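Local coordinates for putative mandelate racemase (Zymomonas mobilis, PDB 2OX4), which belongs to the magnesium-dependent enolase superfamily and is a putative dehydratase, probably removing water from an acid sugar or related hydroxy acid, at the interface of chains A and B. Residues are numbered along the deposited sequence; one frame, centred on the assembly and turned at random. Chains: chain A/B, Putative mandelate racemase.

The interface of chains A and B. Residues chain A 49-50, 53-54, 90; chain B 50, 53-54, 56-57, 90.
Helices 48-62 of chain A and 48-59 of chain B pack across a two-fold axis. A:Ser49, in the first turn of its helix, loses more surface to the partner than any other residue of the patch. The B:Asp57 carboxylate reaches it as a two-pronged clamp, both oxygens using their syn lone pairs: OD2 accepts the backbone N of A:Ser49 at 2.8 Å (153° at H), perhaps much as a capping residue would, and OD1 accepts its hydroxyl OG at 2.7 Å. With chi1 at -56°, that hydroxyl lies beside its own backbone N, so both donors face the same carboxylate. B:Lys56, extended until it bends at chi4 (-100°), brings NZ to OG of A:Ser49 at 3.0 Å; the serine oxygen thus receives one bond and gives another, and the lysine amine, likely charged, would tend to favour the ionised aspartate. An alanine in place of B:Asp57 would remove both acceptors and would probably leave this helix start less firmly tied to the partner. Beside this polar clamp, CB of A:Ser49 lies 3.5 Å from O of B:Gly53, where any side chain would collide with the A:Ser49 carbonyl; the glycine lets the helices come this close. Nearer the axis the small methyls of A:Ala50 and B:Ala50 each point at the opposite helix, CB of A:Ala50 lying 3.5 Å from O of B:Ala50 and 3.8 Å from CB of B:Ile54. The floor is A:Val90 against B:Val90, crossing at about a right angle with their CB atoms 3.9 Å apart. Repeated by symmetry, the clamps flank this close apolar seam in the deposited assembly of eight copies, and would help to join two subunits if this pairing is the one used in solution.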
ATOM      1  N   SER A  49      -0.409  11.082  41.414  1.00  9.03           N
ATOM      2  CA  SER A  49      -0.856  12.417  41.822  1.00 10.59           C
ATOM      3  C   SER A  49      -1.476  13.169  40.649  1.00 10.00           C
ATOM      4  O   SER A  49      -2.340  14.012  40.842  1.00  9.39           O
ATOM      5  CB  SER A  49       0.284  13.243  42.415  1.00 11.15           C
ATOM      6  OG  SER A  49       0.891  12.562  43.500  1.00 13.36           O
ATOM      7  N   ALA A  50      -1.014  12.859  39.437  1.00 10.03           N
ATOM      8  CA  ALA A  50      -1.637  13.396  38.236  1.00  9.72           C
ATOM      9  C   ALA A  50      -3.075  12.875  38.098  1.00 10.21           C
ATOM     10  O   ALA A  50      -3.974  13.639  37.726  1.00 11.66           O
ATOM     11  CB  ALA A  50      -0.802  13.050  36.998  1.00 12.43           C
ATOM     12  N   GLY A  53      -5.212  14.660  40.462  1.00 10.34           N
ATOM     13  CA  GLY A  53      -5.403  16.014  39.931  1.00  9.00           C
ATOM     14  C   GLY A  53      -6.400  16.101  38.782  1.00 10.83           C
ATOM     15  O   GLY A  53      -7.214  17.027  38.735  1.00 10.55           O
ATOM     16  N   ILE A  54      -6.335  15.154  37.845  1.00 11.95           N
ATOM     17  CA  ILE A  54      -7.313  15.129  36.738  1.00  9.22           C
ATOM     18  C   ILE A  54      -8.740  14.901  37.231  1.00  7.66           C
ATOM     19  O   ILE A  54      -9.691  15.525  36.733  1.00 10.01           O
ATOM     20  CB  ILE A  54      -6.917  14.142  35.574  1.00 14.06           C
ATOM     21  CG1 ILE A  54      -7.581  14.572  34.260  1.00 16.77           C
ATOM     22  CG2 ILE A  54      -7.296  12.681  35.897  1.00  7.37           C
ATOM     23  CD1 ILE A  54      -6.950  15.781  33.591  1.00 11.85           C
ATOM     24  N   VAL A  90      -3.192   9.889  31.650  1.00  7.09           N
ATOM     25  CA  VAL A  90      -3.876  10.566  32.758  1.00  9.79           C
ATOM     26  C   VAL A  90      -5.248  11.065  32.307  1.00  6.11           C
ATOM     27  O   VAL A  90      -6.239  10.899  33.028  1.00  9.14           O
ATOM     28  CB  VAL A  90      -3.024  11.700  33.356  1.00  9.00           C
ATOM     29  CG1 VAL A  90      -3.737  12.379  34.522  1.00 11.47           C
ATOM     30  CG2 VAL A  90      -1.663  11.159  33.828  1.00 12.88           C
TER
ATOM     31  N   ALA B  50      -3.750  18.149  37.112  1.00 11.22           N
ATOM     32  CA  ALA B  50      -3.019  16.950  36.706  1.00  9.95           C
ATOM     33  C   ALA B  50      -1.558  17.274  36.366  1.00 10.53           C
ATOM     34  O   ALA B  50      -0.662  16.512  36.708  1.00  8.81           O
ATOM     35  CB  ALA B  50      -3.713  16.285  35.522  1.00 12.26           C
ATOM     36  N   GLY B  53       0.235  17.706  39.573  1.00  9.33           N
ATOM     37  CA  GLY B  53       0.468  16.384  40.161  1.00 12.75           C
ATOM     38  C   GLY B  53       1.588  15.600  39.501  1.00 13.89           C
ATOM     39  O   GLY B  53       2.399  14.985  40.186  1.00  9.46           O
ATOM     40  N   ILE B  54       1.642  15.606  38.165  1.00  9.74           N
ATOM     41  CA  ILE B  54       2.714  14.888  37.480  1.00 12.34           C
ATOM     42  C   ILE B  54       4.100  15.450  37.830  1.00  6.81           C
ATOM     43  O   ILE B  54       5.063  14.703  37.990  1.00  8.29           O
ATOM     44  CB  ILE B  54       2.476  14.762  35.935  1.00  9.96           C
ATOM     45  CG1 ILE B  54       3.312  13.619  35.343  1.00 13.48           C
ATOM     46  CG2 ILE B  54       2.821  16.049  35.197  1.00 10.91           C
ATOM     47  CD1 ILE B  54       2.811  12.240  35.701  1.00 14.36           C
ATOM     48  N   LYS B  56       4.942  16.963  40.642  1.00 10.48           N
ATOM     49  CA  LYS B  56       5.197  16.451  41.998  1.00 12.69           C
ATOM     50  C   LYS B  56       5.734  15.013  41.997  1.00 12.95           C
ATOM     51  O   LYS B  56       6.709  14.692  42.698  1.00 14.02           O
ATOM     52  CB  LYS B  56       3.909  16.566  42.822  1.00 14.57           C
ATOM     53  CG  LYS B  56       3.986  16.037  44.248  1.00 18.93           C
ATOM     54  CD  LYS B  56       2.631  16.194  44.923  1.00 16.22           C
ATOM     55  CE  LYS B  56       2.516  15.305  46.163  1.00 38.82           C
ATOM     56  NZ  LYS B  56       1.750  14.043  45.905  1.00 37.83           N
ATOM     57  N   ASP B  57       5.113  14.149  41.202  1.00 10.29           N
ATOM     58  CA  ASP B  57       5.558  12.769  41.117  1.00  8.92           C
ATOM     59  C   ASP B  57       6.924  12.595  40.474  1.00 12.23           C
ATOM     60  O   ASP B  57       7.759  11.838  40.973  1.00 11.44           O
ATOM     61  CB  ASP B  57       4.520  11.932  40.396  1.00  8.64           C
ATOM     62  CG  ASP B  57       3.282  11.708  41.245  1.00 19.26           C
ATOM     63  OD1 ASP B  57       3.294  12.053  42.445  1.00 15.13           O
ATOM     64  OD2 ASP B  57       2.299  11.192  40.719  1.00 17.09           O
ATOM     65  N   VAL B  90      -0.573  14.969  29.746  1.00  8.21           N
ATOM     66  CA  VAL B  90      -0.049  15.294  31.063  1.00  6.97           C
ATOM     67  C   VAL B  90       1.328  14.663  31.244  1.00  8.50           C
ATOM     68  O   VAL B  90       2.255  15.306  31.749  1.00  9.63           O
ATOM     69  CB  VAL B  90      -1.030  14.829  32.175  1.00  7.42           C
ATOM     70  CG1 VAL B  90      -0.434  15.100  33.585  1.00  9.80           C
ATOM     71  CG2 VAL B  90      -2.381  15.507  32.004  1.00  6.97           C
TER